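Local coordinates for protein copper-containing nitrite reductase (Thermus scotoductus, PDB 6HBE) that probably reduces nitrite to nitric oxide, taking electrons from a cytochrome c, and works as a homotrimeric copper enzyme with three domains per chain, at residues Phe33-Gln37 / Met179-Asn184; Asp48-Met54 / Arg293-Gly299; Ala175-Phe180 / Thr271-Leu277. All blocks are in the same frame, centred on the assembly; numbering follows the deposited sequence. Where two conformers were deposited one is given.

Contact 1: Phe33-Gln37 / Met179-Asn184. With CA (calcium ion), chain O.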
loop_
_atom_site.group_PDB
_atom_site.type_symbol
_atom_site.label_atom_id
_atom_site.label_comp_id
_atom_site.label_asym_id
_atom_site.label_seq_id
_atom_site.Cartn_x
_atom_site.Cartn_y
_atom_site.Cartn_z
ATOM N N PHE C 33 -18.183 -16.231 -8.990
ATOM C CA PHE C 33 -18.754 -14.918 -9.341
ATOM C C PHE C 33 -18.285 -14.409 -10.723
ATOM O O PHE C 33 -17.112 -14.511 -11.039
ATOM C CB PHE C 33 -18.374 -13.887 -8.265
ATOM C CG PHE C 33 -18.362 -14.421 -6.847
ATOM C CD1 PHE C 33 -19.541 -14.736 -6.199
ATOM C CD2 PHE C 33 -17.155 -14.532 -6.125
ATOM C CE1 PHE C 33 -19.546 -15.208 -4.899
ATOM C CE2 PHE C 33 -17.147 -15.010 -4.810
ATOM C CZ PHE C 33 -18.348 -15.332 -4.195
ATOM N N GLU C 34 -19.183 -13.873 -11.568
ATOM C CA GLU C 34 -18.754 -13.233 -12.824
ATOM C C GLU C 34 -18.430 -11.738 -12.557
ATOM O O GLU C 34 -19.293 -10.898 -12.554
ATOM C CB GLU C 34 -19.786 -13.389 -13.966
ATOM C CG GLU C 34 -19.147 -13.166 -15.353
ATOM C CD GLU C 34 -20.128 -12.915 -16.511
ATOM O OE1 GLU C 34 -21.298 -12.582 -16.243
ATOM O OE2 GLU C 34 -19.708 -13.033 -17.705
ATOM N N VAL C 35 -17.164 -11.422 -12.323
ATOM C CA VAL C 35 -16.767 -10.059 -11.919
ATOM C C VAL C 35 -16.555 -9.072 -13.087
ATOM O O VAL C 35 -16.363 -7.895 -12.863
ATOM C CB VAL C 35 -15.523 -10.076 -11.010
ATOM C CG1 VAL C 35 -15.840 -10.779 -9.700
ATOM C CG2 VAL C 35 -14.299 -10.692 -11.691
ATOM N N ASP C 36 -16.480 -9.577 -14.317
ATOM C CA ASP C 36 -16.416 -8.743 -15.521
ATOM C C ASP C 36 -16.932 -9.633 -16.665
ATOM O O ASP C 36 -17.134 -10.844 -16.443
ATOM C CB ASP C 36 -14.967 -8.293 -15.756
ATOM C CG ASP C 36 -14.851 -6.929 -16.429
ATOM O OD1 ASP C 36 -15.679 -6.606 -17.330
ATOM O OD2 ASP C 36 -13.885 -6.195 -16.101
ATOM N N GLN C 37 -17.145 -9.079 -17.865
ATOM C CA GLN C 37 -17.576 -9.903 -18.992
ATOM C C GLN C 37 -16.517 -10.957 -19.258
ATOM O O GLN C 37 -15.368 -10.611 -19.466
ATOM C CB GLN C 37 -17.812 -9.088 -20.287
ATOM C CG GLN C 37 -19.027 -8.162 -20.280
ATOM C CD GLN C 37 -18.801 -6.869 -19.523
ATOM O OE1 GLN C 37 -17.663 -6.470 -19.295
ATOM N NE2 GLN C 37 -19.882 -6.205 -19.118
ATOM N N MET C 179 -13.751 -3.071 -6.895
ATOM C CA MET C 179 -15.135 -2.945 -7.471
ATOM C C MET C 179 -16.191 -2.473 -6.494
ATOM O O MET C 179 -16.035 -2.664 -5.281
ATOM C CB MET C 179 -15.585 -4.278 -8.128
ATOM C CG MET C 179 -15.716 -5.486 -7.227
ATOM S SD MET C 179 -15.636 -7.089 -8.124
ATOM C CE MET C 179 -13.866 -7.227 -8.219
ATOM N N PHE C 180 -17.256 -1.847 -7.035
ATOM C CA PHE C 180 -18.442 -1.467 -6.237
ATOM C C PHE C 180 -19.504 -2.576 -6.460
ATOM O O PHE C 180 -19.816 -2.954 -7.613
ATOM C CB PHE C 180 -19.047 -0.106 -6.648
ATOM C CG PHE C 180 -18.132 1.095 -6.490
ATOM C CD1 PHE C 180 -17.304 1.263 -5.360
ATOM C CD2 PHE C 180 -18.122 2.109 -7.452
ATOM C CE1 PHE C 180 -16.492 2.390 -5.224
ATOM C CE2 PHE C 180 -17.309 3.228 -7.311
ATOM C CZ PHE C 180 -16.483 3.362 -6.204
ATOM N N ASN C 181 -20.067 -3.073 -5.367
ATOM C CA ASN C 181 -21.096 -4.131 -5.405
ATOM C C ASN C 181 -20.780 -5.341 -6.333
ATOM O O ASN C 181 -21.627 -5.831 -7.077
ATOM C CB ASN C 181 -22.449 -3.468 -5.682
ATOM C CG ASN C 181 -22.885 -2.597 -4.521
ATOM O OD1 ASN C 181 -22.332 -2.715 -3.420
ATOM N ND2 ASN C 181 -23.853 -1.712 -4.745
ATOM N N GLY C 182 -19.538 -5.815 -6.266
ATOM C CA GLY C 182 -19.163 -7.147 -6.811
ATOM C C GLY C 182 -18.915 -7.311 -8.290
ATOM O O GLY C 182 -18.784 -8.438 -8.763
ATOM N N ARG C 183 -18.833 -6.222 -9.049
ATOM C CA ARG C 183 -18.584 -6.325 -10.495
ATOM C C ARG C 183 -17.879 -5.061 -11.027
ATOM O O ARG C 183 -18.302 -3.948 -10.734
ATOM C CB ARG C 183 -19.910 -6.556 -11.221
ATOM C CG ARG C 183 -19.785 -6.894 -12.706
ATOM C CD ARG C 183 -21.155 -7.313 -13.255
ATOM N NE ARG C 183 -21.254 -7.380 -14.716
ATOM C CZ ARG C 183 -21.097 -8.480 -15.464
ATOM N NH1 ARG C 183 -20.770 -9.659 -14.924
ATOM N NH2 ARG C 183 -21.257 -8.403 -16.782
ATOM N N ASN C 184 -16.808 -5.261 -11.798
ATOM C CA ASN C 184 -16.000 -4.185 -12.356
ATOM C C ASN C 184 -16.849 -3.220 -13.175
ATOM O O ASN C 184 -17.571 -3.650 -14.069
ATOM C CB ASN C 184 -14.913 -4.766 -13.277
ATOM C CG ASN C 184 -13.853 -5.560 -12.528
ATOM O OD1 ASN C 184 -13.761 -5.517 -11.312
ATOM N ND2 ASN C 184 -13.059 -6.311 -13.273
HETATM CA CA CA O . -16.176 -4.673 -18.746
HETATM O O HOH W 1 -21.674 -10.530 -18.687
HETATM O O HOH W 2 -14.316 -3.883 -17.463
HETATM O O HOH W 3 -17.466 -3.778 -17.150
HETATM O O HOH W 4 -18.060 -3.427 -19.986
HETATM O O HOH W 5 -15.322 -2.526 -19.746
HETATM O O HOH W 6 -15.205 -5.476 -20.463
#
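R183 reaches along E34 and puts a single nitrogen to two uses: NH1 lies 3.1 Å from the backbone O of E34 and 3.2 Å from its carboxylate OE1. The first bond comes from well above the carbonyl plane; the second is weak, though it belongs to a salt bridge, with carboxylate and guanidinium planes turned 62° apart. A water lying in the guanidinium plane at its edge ties OE1 to NH2. The reach depends on a stretched arginine, with CG anti to the backbone N (chi1 -171°). Next to it the backbones join through N184 N and V35 O, 2.9 Å apart, and V35 CG1 leans on M179 SD. N184 then crosses D36 at about a right angle, its ND2 giving OD2 a nearly straight bond of 2.9 Å. That grip fixes the carboxylate while OD1 binds the calcium ion. Q37 OE1 is the other protein ligand, 2.4 Å from the metal, with its NE2 held by D189; five waters complete the shell, one of them also bonded to N184 O. The calcium ligands D36 and Q37 lie at and just after a classic beta bulge, where V35 and D36 both face one residue of strand 39-46, and the type I' turn F180-R183 packs against it.

Contact 2: Asp48-Met54 / Arg293-Gly299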
loop_
_atom_site.group_PDB
_atom_site.type_symbol
_atom_site.label_atom_id
_atom_site.label_comp_id
_atom_site.label_asym_id
_atom_site.label_seq_id
_atom_site.Cartn_x
_atom_site.Cartn_y
_atom_site.Cartn_z
ATOM N N ASP C 48 -24.574 -17.248 -2.117
ATOM C CA ASP C 48 -24.164 -17.273 -3.506
ATOM C C ASP C 48 -23.991 -15.879 -4.191
ATOM O O ASP C 48 -24.137 -15.765 -5.411
ATOM C CB ASP C 48 -25.144 -18.164 -4.273
ATOM C CG ASP C 48 -24.502 -18.917 -5.438
ATOM O OD1 ASP C 48 -23.363 -19.453 -5.317
ATOM O OD2 ASP C 48 -25.194 -19.018 -6.479
ATOM N N MET C 49 -23.707 -14.845 -3.388
ATOM C CA MET C 49 -23.429 -13.471 -3.868
ATOM C C MET C 49 -22.238 -12.892 -3.089
ATOM O O MET C 49 -22.093 -13.197 -1.911
ATOM C CB MET C 49 -24.643 -12.555 -3.677
ATOM C CG MET C 49 -25.494 -12.831 -2.447
ATOM S SD MET C 49 -27.017 -11.854 -2.331
ATOM C CE MET C 49 -27.528 -11.855 -4.048
ATOM N N SER C 50 -21.410 -12.064 -3.741
ATOM C CA SER C 50 -20.338 -11.307 -3.052
ATOM C C SER C 50 -20.312 -9.862 -3.609
ATOM O O SER C 50 -19.980 -9.684 -4.775
ATOM C CB SER C 50 -18.979 -11.967 -3.257
ATOM O OG SER C 50 -17.966 -11.250 -2.542
ATOM N N PRO C 51 -20.678 -8.850 -2.824
ATOM C CA PRO C 51 -21.050 -8.970 -1.403
ATOM C C PRO C 51 -22.357 -9.709 -1.157
ATOM O O PRO C 51 -23.221 -9.813 -2.058
ATOM C CB PRO C 51 -21.201 -7.522 -0.950
ATOM C CG PRO C 51 -21.344 -6.707 -2.191
ATOM C CD PRO C 51 -20.580 -7.449 -3.255
ATOM N N GLY C 52 -22.493 -10.231 0.060
ATOM C CA GLY C 52 -23.651 -11.024 0.433
ATOM C C GLY C 52 -24.940 -10.217 0.662
ATOM O O GLY C 52 -24.971 -9.011 0.401
ATOM N N PRO C 53 -26.001 -10.877 1.143
ATOM C CA PRO C 53 -27.269 -10.223 1.451
ATOM C C PRO C 53 -27.104 -8.990 2.315
ATOM O O PRO C 53 -26.367 -9.035 3.279
ATOM C CB PRO C 53 -28.036 -11.317 2.233
ATOM C CG PRO C 53 -27.539 -12.567 1.609
ATOM C CD PRO C 53 -26.057 -12.312 1.491
ATOM N N MET C 54 -27.757 -7.906 1.947
ATOM C CA MET C 54 -27.730 -6.668 2.722
ATOM C C MET C 54 -28.852 -6.692 3.729
ATOM O O MET C 54 -30.009 -6.911 3.336
ATOM C CB MET C 54 -27.882 -5.443 1.791
ATOM C CG MET C 54 -27.853 -4.111 2.542
ATOM S SD MET C 54 -28.084 -2.655 1.477
ATOM C CE MET C 54 -29.861 -2.695 1.217
ATOM N N ARG C 293 -29.098 -1.794 -3.854
ATOM C CA ARG C 293 -28.677 -2.651 -2.734
ATOM C C ARG C 293 -27.174 -3.028 -2.845
ATOM O O ARG C 293 -26.626 -3.265 -3.961
ATOM C CB ARG C 293 -29.530 -3.937 -2.702
ATOM C CG ARG C 293 -31.042 -3.703 -2.619
ATOM C CD ARG C 293 -31.851 -4.989 -2.790
ATOM N NE ARG C 293 -31.590 -5.898 -1.682
ATOM C CZ ARG C 293 -32.039 -5.770 -0.434
ATOM N NH1 ARG C 293 -32.884 -4.815 -0.084
ATOM N NH2 ARG C 293 -31.663 -6.672 0.475
ATOM N N ALA C 294 -26.543 -3.214 -1.693
ATOM C CA ALA C 294 -25.106 -3.507 -1.647
ATOM C C ALA C 294 -24.876 -5.003 -1.720
ATOM O O ALA C 294 -24.354 -5.608 -0.764
ATOM C CB ALA C 294 -24.501 -2.920 -0.406
ATOM N N GLU C 295 -25.193 -5.580 -2.889
ATOM C CA GLU C 295 -25.258 -7.034 -3.093
ATOM C C GLU C 295 -24.680 -7.344 -4.453
ATOM O O GLU C 295 -24.942 -6.617 -5.436
ATOM C CB GLU C 295 -26.715 -7.539 -3.030
ATOM C CG GLU C 295 -27.359 -7.422 -1.654
ATOM C CD GLU C 295 -28.847 -7.762 -1.590
ATOM O OE1 GLU C 295 -29.539 -7.765 -2.641
ATOM O OE2 GLU C 295 -29.373 -7.934 -0.447
ATOM N N GLY C 296 -23.877 -8.387 -4.511
ATOM C CA GLY C 296 -23.312 -8.892 -5.773
ATOM C C GLY C 296 -24.360 -9.506 -6.698
ATOM O O GLY C 296 -25.479 -9.780 -6.285
ATOM N N VAL C 297 -23.966 -9.746 -7.945
ATOM C CA VAL C 297 -24.782 -10.489 -8.909
ATOM C C VAL C 297 -24.735 -11.972 -8.481
ATOM O O VAL C 297 -23.639 -12.481 -8.182
ATOM C CB VAL C 297 -24.201 -10.402 -10.339
ATOM C CG1 VAL C 297 -25.064 -11.193 -11.331
ATOM C CG2 VAL C 297 -24.061 -8.943 -10.797
ATOM N N PRO C 298 -25.885 -12.681 -8.473
ATOM C CA PRO C 298 -25.834 -14.113 -8.098
ATOM C C PRO C 298 -24.824 -14.921 -8.915
ATOM O O PRO C 298 -24.616 -14.625 -10.083
ATOM C CB PRO C 298 -27.265 -14.593 -8.395
ATOM C CG PRO C 298 -28.088 -13.368 -8.166
ATOM C CD PRO C 298 -27.267 -12.268 -8.790
ATOM N N GLY C 299 -24.202 -15.923 -8.293
ATOM C CA GLY C 299 -23.138 -16.695 -8.936
ATOM C C GLY C 299 -23.584 -17.705 -9.973
ATOM O O GLY C 299 -24.777 -17.908 -10.177
HETATM O O HOH W 7 -21.638 -11.875 -6.603
HETATM O O HOH W 8 -24.377 -6.721 1.819
#
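M54 and R293 meet where two irregular loops run antiparallel, one connecting strands 39-46 and 55-58 of the first cupredoxin domain, the other leading away from strand 277-282 of the second around an inverse gamma turn centred on A294. The M54 chain leaves with CG anti to the backbone N (chi1 -180°) and bends at its last torsion, which carries the methyl CE over one face of the R293 guanidinium, 3.9 Å above the plane and off toward its rim. The sulfur stays behind, accepting a weak bond from A294 N and touching A294 CB. The arginine is held in turn by E295, which it grips side-on: NE goes to OE1 and NH2 to OE2, 2.8 Å away, both nitrogens coming from above the carboxylate plane. OE2 has a second donor, M54 N, at 2.9 Å and almost straight (177°) on the anti lone pair, so the carboxylate links the arginine to the opposite backbone. Further along, P51, which follows a cis peptide bond, touches A294 O with the CB-CG rim of its ring, CG 3.5 Å away. P51 O takes G296 N in the carbonyl plane, and D48 O takes G299 N. One water bridges G52 O and A294 O; another joins S50 N to V297 O. On the far side S50 OG is bonded to G129 O. The fit is close at G296, whose CA lies 3.6 Å from S50 O in a CA-H...O contact; a CB there would run into that same oxygen.

Contact 3: Ala175-Phe180 / Thr271-Leu277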
loop_
_atom_site.group_PDB
_atom_site.type_symbol
_atom_site.label_atom_id
_atom_site.label_comp_id
_atom_site.label_asym_id
_atom_site.label_seq_id
_atom_site.Cartn_x
_atom_site.Cartn_y
_atom_site.Cartn_z
ATOM N N ALA C 175 -3.986 -6.125 -5.343
ATOM C CA ALA C 175 -5.327 -6.545 -5.811
ATOM C C ALA C 175 -5.400 -6.651 -7.324
ATOM O O ALA C 175 -4.911 -5.741 -8.033
ATOM C CB ALA C 175 -6.389 -5.549 -5.346
ATOM N N LEU C 176 -6.031 -7.716 -7.845
ATOM C CA LEU C 176 -6.261 -7.801 -9.298
ATOM C C LEU C 176 -7.420 -6.873 -9.719
ATOM O O LEU C 176 -7.282 -6.097 -10.688
ATOM C CB LEU C 176 -6.518 -9.248 -9.742
ATOM C CG LEU C 176 -6.810 -9.513 -11.203
ATOM C CD1 LEU C 176 -5.661 -9.140 -12.100
ATOM C CD2 LEU C 176 -7.182 -10.996 -11.394
ATOM N N TYR C 177 -8.538 -6.914 -8.983
ATOM C CA TYR C 177 -9.679 -6.063 -9.312
ATOM C C TYR C 177 -10.142 -5.374 -8.042
ATOM O O TYR C 177 -9.946 -5.910 -6.936
ATOM C CB TYR C 177 -10.829 -6.854 -9.962
ATOM C CG TYR C 177 -10.443 -7.578 -11.240
ATOM C CD1 TYR C 177 -9.900 -6.896 -12.313
ATOM C CD2 TYR C 177 -10.619 -8.965 -11.357
ATOM C CE1 TYR C 177 -9.479 -7.577 -13.478
ATOM C CE2 TYR C 177 -10.230 -9.643 -12.524
ATOM C CZ TYR C 177 -9.690 -8.949 -13.587
ATOM O OH TYR C 177 -9.328 -9.663 -14.749
ATOM N N VAL C 178 -10.684 -4.176 -8.222
ATOM C CA VAL C 178 -11.347 -3.426 -7.130
ATOM C C VAL C 178 -12.683 -2.910 -7.659
ATOM O O VAL C 178 -12.740 -2.393 -8.777
ATOM C CB VAL C 178 -10.465 -2.287 -6.597
ATOM C CG1 VAL C 178 -11.097 -1.688 -5.335
ATOM C CG2 VAL C 178 -9.065 -2.793 -6.268
ATOM N N MET C 179 -13.751 -3.071 -6.895
ATOM C CA MET C 179 -15.135 -2.945 -7.471
ATOM C C MET C 179 -16.191 -2.473 -6.494
ATOM O O MET C 179 -16.035 -2.664 -5.281
ATOM C CB MET C 179 -15.585 -4.278 -8.128
ATOM C CG MET C 179 -15.716 -5.486 -7.227
ATOM S SD MET C 179 -15.636 -7.089 -8.124
ATOM C CE MET C 179 -13.866 -7.227 -8.219
ATOM N N PHE C 180 -17.256 -1.847 -7.035
ATOM C CA PHE C 180 -18.442 -1.467 -6.237
ATOM C C PHE C 180 -19.504 -2.576 -6.460
ATOM O O PHE C 180 -19.816 -2.954 -7.613
ATOM C CB PHE C 180 -19.047 -0.106 -6.648
ATOM C CG PHE C 180 -18.132 1.095 -6.490
ATOM C CD1 PHE C 180 -17.304 1.263 -5.360
ATOM C CD2 PHE C 180 -18.122 2.109 -7.452
ATOM C CE1 PHE C 180 -16.492 2.390 -5.224
ATOM C CE2 PHE C 180 -17.309 3.228 -7.311
ATOM C CZ PHE C 180 -16.483 3.362 -6.204
ATOM N N THR C 271 -6.638 2.005 -7.847
ATOM C CA THR C 271 -7.785 1.121 -7.639
ATOM C C THR C 271 -9.028 1.501 -8.489
ATOM O O THR C 271 -9.775 0.614 -8.916
ATOM C CB THR C 271 -8.179 1.035 -6.166
ATOM O OG1 THR C 271 -8.732 2.284 -5.688
ATOM C CG2 THR C 271 -6.976 0.609 -5.318
ATOM N N ALA C 272 -9.244 2.803 -8.774
ATOM C CA ALA C 272 -10.329 3.212 -9.707
ATOM C C ALA C 272 -10.126 2.576 -11.077
ATOM O O ALA C 272 -11.071 2.125 -11.712
ATOM C CB ALA C 272 -10.365 4.720 -9.875
ATOM N N ILE C 273 -8.877 2.514 -11.484
ATOM C CA ILE C 273 -8.514 1.953 -12.805
ATOM C C ILE C 273 -8.782 0.442 -12.929
ATOM O O ILE C 273 -8.842 -0.099 -14.066
ATOM C CB ILE C 273 -7.036 2.316 -13.133
ATOM C CG1 ILE C 273 -6.743 2.307 -14.647
ATOM C CG2 ILE C 273 -6.072 1.428 -12.388
ATOM C CD1 ILE C 273 -5.479 3.034 -15.003
ATOM N N LYS C 274 -8.915 -0.228 -11.789
ATOM C CA LYS C 274 -9.140 -1.668 -11.657
ATOM C C LYS C 274 -10.620 -2.072 -11.533
ATOM O O LYS C 274 -10.902 -3.269 -11.355
ATOM C CB LYS C 274 -8.362 -2.205 -10.416
ATOM C CG LYS C 274 -6.845 -2.214 -10.570
ATOM C CD LYS C 274 -6.127 -2.787 -9.364
ATOM C CE LYS C 274 -4.604 -2.702 -9.482
ATOM N NZ LYS C 274 -3.893 -3.134 -8.238
ATOM N N GLY C 275 -11.554 -1.093 -11.585
ATOM C CA GLY C 275 -12.984 -1.377 -11.613
ATOM C C GLY C 275 -13.894 -0.515 -10.745
ATOM O O GLY C 275 -15.099 -0.675 -10.828
ATOM N N ALA C 276 -13.341 0.359 -9.921
ATOM C CA ALA C 276 -14.137 1.090 -8.855
ATOM C C ALA C 276 -14.479 2.499 -9.346
ATOM O O ALA C 276 -13.939 3.530 -8.869
ATOM C CB ALA C 276 -13.350 1.111 -7.557
ATOM N N LEU C 277 -15.400 2.521 -10.319
ATOM C CA LEU C 277 -15.887 3.748 -10.929
ATOM C C LEU C 277 -17.319 3.418 -11.427
ATOM O O LEU C 277 -17.539 2.329 -11.983
ATOM C CB LEU C 277 -14.958 4.167 -12.097
ATOM C CG LEU C 277 -15.247 5.514 -12.830
ATOM C CD1 LEU C 277 -13.989 6.184 -13.392
ATOM C CD2 LEU C 277 -16.321 5.374 -13.924
HETATM O O HOH W 9 -17.733 -1.356 -9.816
#
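The methyl of A276 sits over one face of the F180 ring in a CH-pi contact, its CB 4.3 Å from the ring centroid and 20° off the normal. F180 CE2 also comes within 3.6 Å of A276 C. The Y177 ring is used differently: L176 CG covers one face over its centre, K274 O lies at an edge, and H410 of the second subunit meets the ring with its plane at about 80° while bonding to Y177 OH. Between these two residues in the chain, V178 lays CG2 against T271 CB, 3.9 Å away, and CG1 near A276 CB.

K274 carries the largest share of the contact. Its chain starts beside the backbone N (chi1 -70°) and then runs fully extended past L176 O, bringing NZ to A175 O at 2.8 Å, in the carbonyl plane; NZ also bonds Y171 O of the second subunit. A methionine in its place would probably deprive both carbonyls of this shared ammonium donor and cost a tie between the subunits. The backbone link is looser: V178 N meets K274 O at 3.3 Å, from well above the carbonyl plane. G275 closes the helix in a Schellman motif, pressed so near V178 O that a CB would clash. A water lies 2.9 Å from F180 N and equally far from G275 O, whereas A276 O is buried without a partner. The whole packs the end of helix 269-272, just before strand 277-282, against edge strand 177-180, with strand 154-163 on the strand's other side.

How the contacts relate
Contact 1 lies in the middle, its centre 10 Å from that of contact 2 and 9 Å from that of contact 3; contacts 2 and 3 are about 17 Å apart, centre to centre, and do not touch. Strand 177-180 runs through contacts 1 and 3, which share M179 and F180. Toward contact 2, F33 packs on S50 and N181 on A294; toward contact 3, N184 lies against Y177. Along the chain, 33-37 and 48-54 come first, then 175-184, then 271-277 and 293-299. Contacts 1 and 2 thus cross, joining the first cupredoxin domain to the second and its outgoing loop, while contacts 1 and 3 also reach the second subunit of the trimer.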